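Local coordinates for protein polyhedrin (Orgyia pseudotsugata cypovirus 5, PDB 5A8U) that forms the crystalline occlusion bodies (polyhedra) that protect cypovirus particles from the outside environment until insect larvae ingest them, at residues Arg134-Asp139 / Leu150-Asp155; Asp119-Arg124 / Ile156-Met161. All blocks are in the same frame, centred on the assembly; numbering follows the deposited sequence.

Interaction 1: residues Arg134-Asp139 / Leu150-Asp155; sequences RWMPDD and LNAAED
A buried salt bridge between Arg134, on the short strand 134-135, and Asp155, in the 3-10 turn 153-155, fastens the two-stranded hairpin to the loop that follows it. The side chains meet tip to tip. Arg134 NH2 sits 2.7 Å from both Asp155 OD1 and Asp155 OD2; the almost straight hydrogen bond (175°) goes to OD1, using that oxygen's syn lone pair, and this acceptor lies in the guanidinium plane. Guanidinium and carboxylate are nearly coplanar, 27° apart. Arg134 NH2 also makes a weak, bent bond to Leu150 O at 3.1 Å. The aliphatic part of the arginine lies against leucine, Arg134 CD being 4.1 Å from Leu150 CD2.

This shows how an acidic residue can order a turn and serve a distant partner at once. Asp155 closes the 3-10 turn through its backbone N to Ala152 O, and its side chain folds back so that OD2 also takes the N-H of Ala152 at 2.9 Å, from well above the carboxylate plane. One carboxylate thus shapes the loop and probably offsets the charge of an arginine that also makes a cation-pi contact with Phe128. The arginine and the Ala152 N-H together would be expected to favour the ionised form of Asp155.

Towards the surface the contact turns apolar. A bend at chi3 (-60°), after one at chi2, brings Met136 CE to the loop, where it touches Ala152 CB at 3.7 Å and lies equally close to Glu154 OE1. Beyond it, the ring carbon Pro137 CG rests on Glu154 CG at 3.9 Å.

Interaction 2: residues Asp119-Arg124 / Ile156-Met161; sequences DWNATR and IINSKM
Asn158, Ile156 and Thr123 provide most of the surface buried where the loop 119-124 meets the loop 156-161. Asn158 points its side chain at the opposing loop, with CG anti to the backbone N (chi1 -175°), and CG is thereby carried toward 119-124. Asn158 OD1 lies 3.3 Å from Trp120 CB; that oxygen is also hydrogen-bonded to Lys173. The other end of the amide, ND2, comes within 2.9 Å of Asn121 OD1, although the two amide planes are steeply inclined, 72° apart.

Ile156 meets the 119-124 loop through both branches. CG2 approaches Asn121 O at 3.3 Å, and CD1 lies against Arg124 CG at 4.0 Å. Its backbone takes part as well, since the CA-H of Ile156 points almost straight at Thr123 O, 3.5 Å away. Thr123 presents its methyl to the neighbouring isoleucine, Thr123 CG2 to Ile157 CG1, deeper in the protein where both residues also pack on Phe112.

An ordered water does much of the polar work: it accepts the N-H of Asn158 at 2.9 Å and lies 2.7 Å from Thr123 O and farther from Trp120 O, sharing its protons among the acceptors around it. The result is a water-bridged contact between two loops, which lead into strands 124-128 and 162-166, outermost within this chain in the three-stranded and six-stranded antiparallel sheets.

In the fold
After strand 109-115 the chain turns through 119-124, the first half of interaction 2, and enters strand 124-128. It then forms the hairpin of strands 134-135 and 142-143, where 134-139 supplies the first half of interaction 1. Residues 150-155 return to that hairpin, closing the smaller loop, and 156-161 follow at once to close the larger one before strand 162-166. Interaction 1 therefore sits within the span of interaction 2, and their second halves are continuous. Arg124 joins them in space, packing on Asn151 and Asp155. Together they tie hairpin, three-stranded sheet and six-stranded sheet, and both reach the second subunit.

Interaction 1: residues Arg134-Asp139 / Leu150-Asp155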
# COMPACT_ATOMS: atom_id res chain seq x y z
N ARG A 134 6.84 19.00 -3.93
CA ARG A 134 7.96 18.88 -3.01
C ARG A 134 8.13 20.18 -2.23
O ARG A 134 8.22 21.25 -2.82
CB ARG A 134 9.22 18.60 -3.82
CG ARG A 134 10.39 18.23 -2.97
CD ARG A 134 10.14 16.96 -2.22
NE ARG A 134 11.41 16.35 -1.87
CZ ARG A 134 11.92 16.34 -0.65
NH1 ARG A 134 11.25 16.87 0.36
NH2 ARG A 134 13.09 15.75 -0.44
N TRP A 135 8.17 20.08 -0.91
CA TRP A 135 8.31 21.26 -0.09
C TRP A 135 9.75 21.34 0.37
O TRP A 135 10.33 20.34 0.78
CB TRP A 135 7.36 21.21 1.11
CG TRP A 135 7.38 22.44 1.99
CD1 TRP A 135 6.58 23.54 1.88
CD2 TRP A 135 8.23 22.67 3.13
NE1 TRP A 135 6.88 24.45 2.87
CE2 TRP A 135 7.89 23.94 3.65
CE3 TRP A 135 9.25 21.94 3.75
CZ2 TRP A 135 8.52 24.48 4.76
CZ3 TRP A 135 9.88 22.48 4.85
CH2 TRP A 135 9.51 23.74 5.34
N MET A 136 10.31 22.54 0.29
CA MET A 136 11.68 22.77 0.71
C MET A 136 11.69 23.88 1.75
O MET A 136 10.83 24.76 1.74
CB MET A 136 12.55 23.19 -0.49
CG MET A 136 12.63 22.17 -1.63
SD MET A 136 13.47 20.63 -1.20
CE MET A 136 15.11 21.23 -0.74
N PRO A 137 12.69 23.84 2.63
CA PRO A 137 12.88 24.86 3.66
C PRO A 137 13.39 26.16 3.03
O PRO A 137 13.83 26.14 1.88
CB PRO A 137 13.96 24.26 4.57
CG PRO A 137 13.90 22.79 4.32
CD PRO A 137 13.52 22.64 2.87
N ASP A 138 13.32 27.26 3.76
CA ASP A 138 13.75 28.55 3.21
C ASP A 138 12.73 29.21 2.28
O ASP A 138 13.10 30.01 1.42
CB ASP A 138 15.10 28.41 2.51
CG ASP A 138 16.01 29.60 2.77
OD1 ASP A 138 15.80 30.28 3.80
OD2 ASP A 138 16.91 29.85 1.95
N ASP A 139 11.47 28.82 2.43
CA ASP A 139 10.31 29.54 1.91
C ASP A 139 10.29 29.84 0.41
O ASP A 139 9.87 30.91 -0.01
CB ASP A 139 10.03 30.82 2.74
CG ASP A 139 10.84 32.02 2.27
OD1 ASP A 139 12.08 31.91 2.19
OD2 ASP A 139 10.24 33.08 2.01
N LEU A 150 13.80 15.10 -5.26
CA LEU A 150 13.11 14.19 -4.35
C LEU A 150 13.97 13.69 -3.19
O LEU A 150 13.43 13.26 -2.17
CB LEU A 150 12.45 13.01 -5.09
CG LEU A 150 11.33 13.41 -6.05
CD1 LEU A 150 10.57 12.19 -6.57
CD2 LEU A 150 10.38 14.37 -5.35
N ASN A 151 15.29 13.76 -3.33
CA ASN A 151 16.18 13.42 -2.23
C ASN A 151 17.08 14.61 -1.92
O ASN A 151 18.13 14.78 -2.53
CB ASN A 151 17.02 12.19 -2.58
CG ASN A 151 16.20 10.92 -2.57
OD1 ASN A 151 15.45 10.65 -1.62
ND2 ASN A 151 16.31 10.14 -3.63
N ALA A 152 16.63 15.44 -0.98
CA ALA A 152 17.34 16.66 -0.62
C ALA A 152 18.18 16.46 0.63
O ALA A 152 17.94 15.54 1.42
CB ALA A 152 16.34 17.80 -0.40
N ALA A 153 19.17 17.32 0.83
CA ALA A 153 20.00 17.24 2.03
C ALA A 153 19.17 17.26 3.32
O ALA A 153 19.47 16.56 4.29
CB ALA A 153 21.02 18.38 2.06
N GLU A 154 18.11 18.07 3.29
CA GLU A 154 17.29 18.31 4.47
C GLU A 154 16.37 17.15 4.84
O GLU A 154 15.77 17.14 5.92
CB GLU A 154 16.46 19.59 4.27
CG GLU A 154 17.29 20.87 4.23
CD GLU A 154 17.78 21.24 2.83
OE1 GLU A 154 17.61 20.44 1.88
OE2 GLU A 154 18.32 22.36 2.69
N ASP A 155 16.27 16.15 3.97
CA ASP A 155 15.50 14.96 4.31
C ASP A 155 16.21 14.21 5.43
O ASP A 155 15.60 13.43 6.13
CB ASP A 155 15.39 14.02 3.11
CG ASP A 155 14.71 14.65 1.91
OD1 ASP A 155 14.02 15.68 2.07
OD2 ASP A 155 14.85 14.08 0.81

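Interaction 2: residues Asp119-Arg124 / Ile156-Met161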
# COMPACT_ATOMS: atom_id res chain seq x y z
N ASP A 119 20.12 2.60 11.51
CA ASP A 119 21.17 3.43 10.92
C ASP A 119 20.67 4.88 10.98
O ASP A 119 20.13 5.39 10.00
CB ASP A 119 21.41 2.98 9.46
CG ASP A 119 22.59 3.71 8.79
OD1 ASP A 119 23.30 4.48 9.48
OD2 ASP A 119 22.85 3.49 7.58
N TRP A 120 20.82 5.52 12.13
CA TRP A 120 20.21 6.83 12.35
C TRP A 120 20.54 7.88 11.28
O TRP A 120 19.66 8.61 10.85
CB TRP A 120 20.55 7.40 13.73
CG TRP A 120 20.34 6.40 14.82
CD1 TRP A 120 21.30 5.68 15.47
CD2 TRP A 120 19.08 5.99 15.38
NE1 TRP A 120 20.72 4.85 16.41
CE2 TRP A 120 19.36 5.01 16.36
CE3 TRP A 120 17.75 6.34 15.14
CZ2 TRP A 120 18.36 4.40 17.12
CZ3 TRP A 120 16.75 5.72 15.90
CH2 TRP A 120 17.07 4.77 16.87
N ASN A 121 21.80 7.93 10.86
CA ASN A 121 22.23 8.92 9.87
C ASN A 121 21.47 8.82 8.56
O ASN A 121 21.37 9.80 7.83
CB ASN A 121 23.73 8.80 9.57
CG ASN A 121 24.60 9.22 10.74
OD1 ASN A 121 24.23 10.09 11.52
ND2 ASN A 121 25.77 8.60 10.85
N ALA A 122 20.96 7.62 8.26
CA ALA A 122 20.34 7.34 6.96
C ALA A 122 18.83 7.65 6.90
O ALA A 122 18.22 7.53 5.84
CB ALA A 122 20.61 5.89 6.54
N THR A 123 18.24 8.03 8.02
CA THR A 123 16.81 8.29 8.04
C THR A 123 16.44 9.45 7.11
O THR A 123 17.06 10.52 7.17
CB THR A 123 16.35 8.60 9.47
OG1 THR A 123 16.58 7.45 10.29
CG2 THR A 123 14.88 8.98 9.51
N ARG A 124 15.42 9.24 6.28
CA ARG A 124 14.82 10.32 5.48
C ARG A 124 13.40 10.61 5.91
O ARG A 124 12.59 9.70 6.05
CB ARG A 124 14.80 9.94 4.00
CG ARG A 124 16.16 9.96 3.35
CD ARG A 124 16.10 9.30 1.98
NE ARG A 124 17.26 9.61 1.15
CZ ARG A 124 17.59 8.92 0.07
NH1 ARG A 124 16.88 7.85 -0.29
NH2 ARG A 124 18.65 9.28 -0.65
N ILE A 156 17.51 14.43 5.55
CA ILE A 156 18.33 13.73 6.53
C ILE A 156 18.15 14.46 7.84
O ILE A 156 18.87 15.41 8.14
CB ILE A 156 19.81 13.70 6.10
CG1 ILE A 156 19.95 12.99 4.74
CG2 ILE A 156 20.65 12.98 7.14
CD1 ILE A 156 19.53 11.52 4.80
N ILE A 157 17.18 14.00 8.62
CA ILE A 157 16.76 14.72 9.82
C ILE A 157 17.47 14.30 11.09
O ILE A 157 17.22 14.89 12.14
CB ILE A 157 15.25 14.57 10.07
CG1 ILE A 157 14.85 13.09 10.07
CG2 ILE A 157 14.46 15.40 9.06
CD1 ILE A 157 13.47 12.87 10.69
N ASN A 158 18.35 13.31 11.01
CA ASN A 158 18.97 12.73 12.20
C ASN A 158 19.44 13.77 13.21
O ASN A 158 19.15 13.66 14.40
CB ASN A 158 20.14 11.80 11.83
CG ASN A 158 20.71 11.11 13.04
OD1 ASN A 158 19.97 10.61 13.89
ND2 ASN A 158 22.03 11.08 13.14
N SER A 159 20.16 14.78 12.76
CA SER A 159 20.75 15.71 13.72
C SER A 159 19.70 16.52 14.49
O SER A 159 19.97 16.98 15.61
CB SER A 159 21.81 16.62 13.07
OG SER A 159 21.24 17.49 12.11
N LYS A 160 18.51 16.69 13.92
CA LYS A 160 17.42 17.40 14.61
C LYS A 160 16.58 16.47 15.51
O LYS A 160 15.75 16.94 16.28
CB LYS A 160 16.48 18.07 13.60
CG LYS A 160 17.06 19.29 12.88
CD LYS A 160 15.98 19.94 12.03
CE LYS A 160 16.32 21.40 11.70
NZ LYS A 160 15.12 22.17 11.22
N MET A 161 16.80 15.17 15.42
CA MET A 161 16.04 14.25 16.26
C MET A 161 16.62 14.20 17.68
O MET A 161 17.83 14.35 17.87
CB MET A 161 16.02 12.85 15.64
CG MET A 161 15.48 12.86 14.22
SD MET A 161 15.24 11.18 13.60
CE MET A 161 13.70 10.74 14.41
O HOH W 1 18.77 11.22 9.07